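Local coordinates for protein putative sporulation-specific glycosylase YdhD (Bacillus subtilis subsp. subtilis str. 168, PDB 3CZ8) that probably hydrolyses glycosidic bonds in a polysaccharide during sporulation, with this chain forming its glycosyl hydrolase 18 domain, at residues A[39-44]-A[53-58]; A[46-51]-A[96-101]; A[69-74]-A[113-118]. The protein carries 1 engineered substitution. One frame throughout, in Å; residues are numbered along the deposited sequence.

Interaction 1: A[39-44]-A[53-58]; sequences FEYHIA and LNDAAA
Within the beta-alpha-beta unit of strand 35-42, helix 56-64 and strand 68-77, Y41 of the first strand meets L53 and D55 in the loop leading into the helix. The unit is part of the TIM barrel of this GH18 domain. L53 lies over one face of the Y41 ring. Its CG makes a CH-pi contact, 4.1 Å from the ring centroid and offset toward the rim. L53 CD1 touches Y41 CE1 at 3.6 Å. L53 CD2 turns to the strand backbone and meets E40 O at 3.5 Å. D55 takes the edge of the ring. It points its CB toward the strand, and chi1 of 56° sets CG between the backbone N and the carbonyl carbon, 3.3 Å from Y41 OH. Y41 OH donates to D55 OD1, which lies in the ring plane. The modelled length from Y41 OH to D55 OD1, 2.4 Å, is very short and its exact value is doubtful. The ring and carboxylate planes are 53° apart. An alanine in place of L53 removes CG and both methyls, and would probably open a gap over this part of the Y41 ring and beside E40 O. The contact thus joins an apolar face to a polar edge. D55 OD1 is also hydrogen-bonded to Y112 OH, and R110, paired with OD2, would probably favour the charged form of D55.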
# COMPACT_ATOMS: atom_id res chain seq x y z
N PHE A 39 -12.11 -5.01 -0.68
CA PHE A 39 -11.79 -5.98 -1.70
C PHE A 39 -11.61 -7.36 -1.12
O PHE A 39 -11.26 -7.47 -0.01
CB PHE A 39 -10.56 -5.55 -2.50
CG PHE A 39 -10.88 -4.60 -3.59
CD1 PHE A 39 -10.88 -5.00 -4.89
CD2 PHE A 39 -11.22 -3.30 -3.32
CE1 PHE A 39 -11.20 -4.13 -5.87
CE2 PHE A 39 -11.54 -2.47 -4.31
CZ PHE A 39 -11.52 -2.88 -5.57
N GLU A 40 -11.81 -8.42 -1.87
CA GLU A 40 -12.93 -8.65 -2.74
C GLU A 40 -13.65 -9.93 -2.36
O GLU A 40 -13.10 -10.75 -1.66
CB GLU A 40 -12.41 -8.80 -4.14
CG GLU A 40 -11.21 -9.66 -4.20
CD GLU A 40 -11.51 -11.06 -4.60
OE1 GLU A 40 -10.77 -11.95 -4.22
OE2 GLU A 40 -12.48 -11.26 -5.32
N TYR A 41 -14.88 -10.09 -2.82
CA TYR A 41 -15.49 -11.39 -3.02
C TYR A 41 -15.57 -11.73 -4.48
O TYR A 41 -15.87 -10.89 -5.26
CB TYR A 41 -16.90 -11.40 -2.45
CG TYR A 41 -17.01 -11.35 -0.96
CD1 TYR A 41 -16.96 -10.15 -0.30
CD2 TYR A 41 -17.21 -12.49 -0.22
CE1 TYR A 41 -17.07 -10.10 1.01
CE2 TYR A 41 -17.32 -12.44 1.09
CZ TYR A 41 -17.26 -11.24 1.71
OH TYR A 41 -17.36 -11.15 3.06
N HIS A 42 -15.31 -12.96 -4.84
CA HIS A 42 -15.36 -13.32 -6.22
C HIS A 42 -16.42 -14.36 -6.55
O HIS A 42 -16.89 -15.07 -5.69
CB HIS A 42 -13.99 -13.72 -6.76
CG HIS A 42 -13.24 -14.65 -5.87
ND1 HIS A 42 -12.51 -14.21 -4.79
CD2 HIS A 42 -13.13 -15.99 -5.88
CE1 HIS A 42 -11.99 -15.24 -4.17
NE2 HIS A 42 -12.35 -16.34 -4.81
N ILE A 43 -16.78 -14.44 -7.82
CA ILE A 43 -17.94 -15.21 -8.25
C ILE A 43 -17.57 -16.51 -8.96
O ILE A 43 -16.49 -16.64 -9.53
CB ILE A 43 -18.91 -14.35 -9.13
CG1 ILE A 43 -18.28 -14.02 -10.49
CG2 ILE A 43 -19.30 -13.08 -8.39
CD1 ILE A 43 -19.24 -13.43 -11.50
N ALA A 44 -18.49 -17.48 -8.90
CA ALA A 44 -18.37 -18.73 -9.63
C ALA A 44 -19.27 -18.65 -10.87
O ALA A 44 -20.17 -17.81 -10.91
CB ALA A 44 -18.77 -19.90 -8.72
N LEU A 53 -14.57 -13.78 3.55
CA LEU A 53 -13.52 -12.92 4.06
C LEU A 53 -13.54 -12.83 5.57
O LEU A 53 -14.57 -13.07 6.20
CB LEU A 53 -13.64 -11.51 3.49
CG LEU A 53 -13.42 -11.19 2.01
CD1 LEU A 53 -13.58 -9.70 1.84
CD2 LEU A 53 -12.05 -11.64 1.52
N ASN A 54 -12.40 -12.47 6.14
CA ASN A 54 -12.33 -12.07 7.53
C ASN A 54 -12.63 -10.58 7.61
O ASN A 54 -11.75 -9.76 7.85
CB ASN A 54 -10.95 -12.40 8.11
CG ASN A 54 -10.93 -12.36 9.63
OD1 ASN A 54 -11.84 -12.87 10.29
ND2 ASN A 54 -9.88 -11.76 10.20
N ASP A 55 -13.91 -10.25 7.41
CA ASP A 55 -14.33 -8.86 7.24
C ASP A 55 -15.11 -8.28 8.41
O ASP A 55 -15.30 -7.06 8.49
CB ASP A 55 -15.10 -8.68 5.92
CG ASP A 55 -16.32 -9.60 5.80
OD1 ASP A 55 -17.00 -9.51 4.76
OD2 ASP A 55 -16.61 -10.40 6.72
N ALA A 56 -15.53 -9.15 9.32
CA ALA A 56 -16.38 -8.79 10.47
C ALA A 56 -15.84 -7.64 11.30
O ALA A 56 -16.60 -6.75 11.71
CB ALA A 56 -16.64 -10.02 11.35
N ALA A 57 -14.53 -7.64 11.54
CA ALA A 57 -13.88 -6.56 12.28
C ALA A 57 -13.86 -5.26 11.48
O ALA A 57 -14.11 -4.19 12.03
CB ALA A 57 -12.46 -6.97 12.68
N ALA A 58 -13.59 -5.37 10.18
CA ALA A 58 -13.52 -4.21 9.28
C ALA A 58 -14.87 -3.54 9.05
O ALA A 58 -14.95 -2.31 8.98
CB ALA A 58 -12.87 -4.61 7.95

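Interaction 2: A[46-51]-A[96-101]; sequences NGDIAN and RTNLVN
The amide of N98 and the carboxylate of D48 are turned almost perpendicular, with planes 89° apart. N98 ND2 lies over the face of the carboxylate, while D48 OD2 sits at the amide edge, near its plane, 3.5 Å from N98 ND2. G47 C stands above the amide plane, off the ND2 end, 3.4 Å from N98 ND2. N46 O lies in the amide plane and receives a nearly straight bond from N98 ND2, 2.8 Å long with an N-H...O angle of 170°. N98 ND2 stands above the carbonyl plane of N46. N98 points its CB toward the loop, and CG is anti to the backbone N (chi1 179°). The loop is shaped by an Asx turn, in which D48 N donates to N46 OD1 at 3.2 Å. G47 needs to be glycine at its backbone angles, and a CB there would also crowd L99 N. G47 O is 3.4 Å from L99 CD1 and makes a CA-H...O contact with L99 CA. N102 ND2 also bonds G47 O, and D48 OD2 weakly. The contact ties the loop between strand 35-42 and helix 56-64 to helix 93-110. L99 reaches on to F133 of helix 127-143, and I49 packs on Y41 of strand 35-42.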
# COMPACT_ATOMS: atom_id res chain seq x y z
N ASN A 46 -21.72 -20.39 -11.82
CA ASN A 46 -23.12 -20.62 -11.50
C ASN A 46 -23.75 -19.48 -10.69
O ASN A 46 -24.94 -19.53 -10.34
CB ASN A 46 -23.31 -21.98 -10.81
CG ASN A 46 -22.70 -22.04 -9.41
OD1 ASN A 46 -21.86 -21.23 -9.04
ND2 ASN A 46 -23.14 -23.02 -8.63
N GLY A 47 -22.95 -18.47 -10.39
CA GLY A 47 -23.42 -17.28 -9.70
C GLY A 47 -23.20 -17.30 -8.20
O GLY A 47 -23.59 -16.37 -7.51
N ASP A 48 -22.58 -18.37 -7.69
CA ASP A 48 -22.26 -18.45 -6.27
C ASP A 48 -21.13 -17.50 -5.90
O ASP A 48 -20.33 -17.11 -6.76
CB ASP A 48 -21.89 -19.88 -5.88
CG ASP A 48 -23.10 -20.77 -5.64
OD1 ASP A 48 -23.14 -21.88 -6.20
OD2 ASP A 48 -24.02 -20.36 -4.89
N ILE A 49 -21.07 -17.11 -4.64
CA ILE A 49 -19.93 -16.36 -4.12
C ILE A 49 -18.92 -17.39 -3.61
O ILE A 49 -19.15 -18.05 -2.60
CB ILE A 49 -20.35 -15.33 -3.06
CG1 ILE A 49 -21.24 -14.25 -3.70
CG2 ILE A 49 -19.12 -14.68 -2.42
CD1 ILE A 49 -22.02 -13.39 -2.72
N ALA A 50 -17.80 -17.50 -4.34
CA ALA A 50 -16.85 -18.61 -4.18
C ALA A 50 -16.06 -18.60 -2.88
O ALA A 50 -15.70 -19.65 -2.36
CB ALA A 50 -15.90 -18.66 -5.38
N ASN A 51 -15.81 -17.40 -2.35
CA ASN A 51 -14.99 -17.25 -1.15
C ASN A 51 -15.72 -16.54 -0.02
O ASN A 51 -16.86 -16.09 -0.18
CB ASN A 51 -13.73 -16.44 -1.47
CG ASN A 51 -14.04 -15.00 -1.88
OD1 ASN A 51 -14.79 -14.77 -2.83
ND2 ASN A 51 -13.47 -14.04 -1.16
N ARG A 96 -27.53 -15.51 -12.80
CA ARG A 96 -27.53 -14.10 -12.40
C ARG A 96 -28.60 -13.77 -11.36
O ARG A 96 -28.43 -12.84 -10.58
CB ARG A 96 -27.56 -13.15 -13.61
CG ARG A 96 -28.79 -13.22 -14.48
CD ARG A 96 -28.69 -12.23 -15.63
NE ARG A 96 -29.93 -12.18 -16.40
CZ ARG A 96 -30.18 -12.89 -17.50
NH1 ARG A 96 -29.26 -13.71 -17.99
NH2 ARG A 96 -31.35 -12.77 -18.11
N THR A 97 -29.68 -14.56 -11.33
CA THR A 97 -30.67 -14.52 -10.24
C THR A 97 -30.03 -15.07 -8.96
O THR A 97 -30.18 -14.48 -7.89
CB THR A 97 -31.94 -15.33 -10.59
OG1 THR A 97 -32.62 -14.70 -11.69
CG2 THR A 97 -32.90 -15.40 -9.42
N ASN A 98 -29.32 -16.19 -9.10
CA ASN A 98 -28.56 -16.78 -8.00
C ASN A 98 -27.55 -15.79 -7.42
O ASN A 98 -27.44 -15.66 -6.21
CB ASN A 98 -27.87 -18.07 -8.44
CG ASN A 98 -27.05 -18.71 -7.33
OD1 ASN A 98 -27.43 -18.68 -6.16
ND2 ASN A 98 -25.92 -19.31 -7.69
N LEU A 99 -26.83 -15.09 -8.30
CA LEU A 99 -25.86 -14.07 -7.89
C LEU A 99 -26.52 -12.88 -7.18
O LEU A 99 -26.02 -12.42 -6.15
CB LEU A 99 -25.00 -13.60 -9.09
CG LEU A 99 -23.90 -12.56 -8.82
CD1 LEU A 99 -22.96 -13.00 -7.71
CD2 LEU A 99 -23.12 -12.26 -10.07
N VAL A 100 -27.65 -12.41 -7.73
CA VAL A 100 -28.43 -11.32 -7.12
C VAL A 100 -28.88 -11.67 -5.68
O VAL A 100 -28.72 -10.87 -4.76
CB VAL A 100 -29.63 -10.90 -8.02
CG1 VAL A 100 -30.69 -10.13 -7.25
CG2 VAL A 100 -29.15 -10.05 -9.19
N ASN A 101 -29.40 -12.89 -5.51
CA ASN A 101 -29.81 -13.38 -4.20
C ASN A 101 -28.64 -13.57 -3.23
O ASN A 101 -28.75 -13.20 -2.06
CB ASN A 101 -30.63 -14.68 -4.32
CG ASN A 101 -32.00 -14.46 -4.92
OD1 ASN A 101 -32.65 -13.44 -4.67
ND2 ASN A 101 -32.45 -15.41 -5.74

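Interaction 3: A[69-74]-A[113-118]; sequences PLATIT and GGVTID
I117 turns its CD1 beside CA (chi2 -64°), and this carries the methyl against I73 CB at 3.9 Å. D118 has CG anti to the backbone N (chi1 -178°), which sets CG 4.2 Å from T74 CG2. The two side chains lie alongside, pointing the same way. These residues belong to neighbouring parallel strands of the TIM barrel, 69-74 and 114-118, whose axes cross at -33°. The backbones form a regular ladder where A71, T72 and I73 pair with V115, T116 and I117. T116 N donates to A71 O at 2.8 Å. I73 N donates to T116 O at 2.9 Å. At the far end D118 N donates to I73 O at 2.8 Å. Just before strand 114-118, G113 N donates to P69 O. G114 has backbone angles that call for glycine, and a CB there would press on L70 CD2.

A71, I73, V115 and I117 lie on the face covered by helices 93-110 and 127-143. L70, T72, T74, T116 and D118 share the other face, toward the barrel interior. There T116 OG1 touches L70 CD1 at 3.5 Å and bonds T149 and S37. T74 OG1 bonds E40. D118 stands two residues before E120, the predicted proton donor, and close to its side chain, consistent with the DxE end of the GH18 signature. D118 CB touches two threonine methyls, 3.7 Å from T72 CG2 and 3.8 Å from T74 CG2.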
# COMPACT_ATOMS: atom_id res chain seq x y z
N PRO A 69 -19.63 0.80 4.92
CA PRO A 69 -18.86 -0.31 4.37
C PRO A 69 -19.57 -0.99 3.19
O PRO A 69 -20.72 -1.43 3.31
CB PRO A 69 -18.72 -1.27 5.55
CG PRO A 69 -19.89 -0.99 6.42
CD PRO A 69 -20.32 0.43 6.18
N LEU A 70 -18.87 -1.07 2.06
CA LEU A 70 -19.40 -1.73 0.88
C LEU A 70 -18.61 -2.99 0.58
O LEU A 70 -17.39 -3.01 0.73
CB LEU A 70 -19.38 -0.78 -0.33
CG LEU A 70 -20.02 0.61 -0.19
CD1 LEU A 70 -19.73 1.47 -1.42
CD2 LEU A 70 -21.51 0.52 0.04
N ALA A 71 -19.31 -4.05 0.18
CA ALA A 71 -18.67 -5.28 -0.26
C ALA A 71 -18.31 -5.19 -1.74
O ALA A 71 -19.17 -4.89 -2.57
CB ALA A 71 -19.60 -6.46 -0.03
N THR A 72 -17.06 -5.45 -2.08
CA THR A 72 -16.67 -5.47 -3.48
C THR A 72 -16.85 -6.87 -4.05
O THR A 72 -16.34 -7.85 -3.51
CB THR A 72 -15.23 -4.97 -3.70
OG1 THR A 72 -15.08 -3.70 -3.06
CG2 THR A 72 -14.93 -4.80 -5.18
N ILE A 73 -17.60 -6.94 -5.15
CA ILE A 73 -17.89 -8.18 -5.83
C ILE A 73 -17.18 -8.15 -7.18
O ILE A 73 -17.40 -7.23 -7.98
CB ILE A 73 -19.43 -8.39 -6.02
CG1 ILE A 73 -20.22 -7.96 -4.77
CG2 ILE A 73 -19.75 -9.83 -6.43
CD1 ILE A 73 -19.95 -8.78 -3.49
N THR A 74 -16.31 -9.13 -7.42
CA THR A 74 -15.47 -9.16 -8.62
C THR A 74 -15.58 -10.48 -9.37
O THR A 74 -16.12 -11.46 -8.85
CB THR A 74 -13.96 -8.96 -8.29
OG1 THR A 74 -13.45 -10.14 -7.67
CG2 THR A 74 -13.72 -7.74 -7.39
N GLY A 113 -23.34 -2.05 4.15
CA GLY A 113 -24.32 -1.04 3.77
C GLY A 113 -24.64 -1.00 2.28
O GLY A 113 -25.42 -0.16 1.83
N GLY A 114 -24.04 -1.92 1.52
CA GLY A 114 -24.22 -1.96 0.08
C GLY A 114 -23.09 -2.69 -0.62
O GLY A 114 -22.32 -3.41 0.02
N VAL A 115 -23.01 -2.54 -1.94
CA VAL A 115 -21.94 -3.18 -2.72
C VAL A 115 -21.23 -2.25 -3.69
O VAL A 115 -21.68 -1.14 -3.99
CB VAL A 115 -22.42 -4.42 -3.52
CG1 VAL A 115 -22.80 -5.56 -2.61
CG2 VAL A 115 -23.54 -4.07 -4.47
N THR A 116 -20.10 -2.76 -4.17
CA THR A 116 -19.39 -2.19 -5.30
C THR A 116 -19.17 -3.33 -6.27
O THR A 116 -18.46 -4.28 -5.97
CB THR A 116 -18.05 -1.54 -4.89
OG1 THR A 116 -18.31 -0.49 -3.95
CG2 THR A 116 -17.33 -0.95 -6.11
N ILE A 117 -19.83 -3.25 -7.42
CA ILE A 117 -19.61 -4.25 -8.46
C ILE A 117 -18.32 -3.85 -9.17
O ILE A 117 -18.21 -2.73 -9.69
CB ILE A 117 -20.81 -4.35 -9.44
CG1 ILE A 117 -22.06 -4.92 -8.74
CG2 ILE A 117 -20.44 -5.21 -10.64
CD1 ILE A 117 -21.91 -6.38 -8.23
N ASP A 118 -17.34 -4.74 -9.15
CA ASP A 118 -16.09 -4.53 -9.86
C ASP A 118 -15.92 -5.69 -10.83
O ASP A 118 -15.10 -6.58 -10.64
CB ASP A 118 -14.92 -4.43 -8.86
CG ASP A 118 -13.58 -4.16 -9.54
OD1 ASP A 118 -13.55 -3.62 -10.66
OD2 ASP A 118 -12.54 -4.50 -8.94

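How the interactions relate
Interaction 3 is deep in the barrel wall, with all its touching residues buried. Interaction 1 is also buried but lies further out, and interaction 2 is only partly buried. The chemistry follows. Interaction 3 is a backbone ladder lined with side chains, interaction 1 pairs a ring with a leucine and a carboxylate, and interaction 2 has one side-chain amide bond to a loop carbonyl and a glycine packed on the helix. Interactions 1 and 3 share the sheet: Y41 N bonds T72 O and Y41 O bonds T74 N. Interactions 1 and 2 share the loop after strand 35-42, where H42 N meets N51 OD1. Interactions 2 and 3 do not touch, but helix 93-110 leads into strand 114-118.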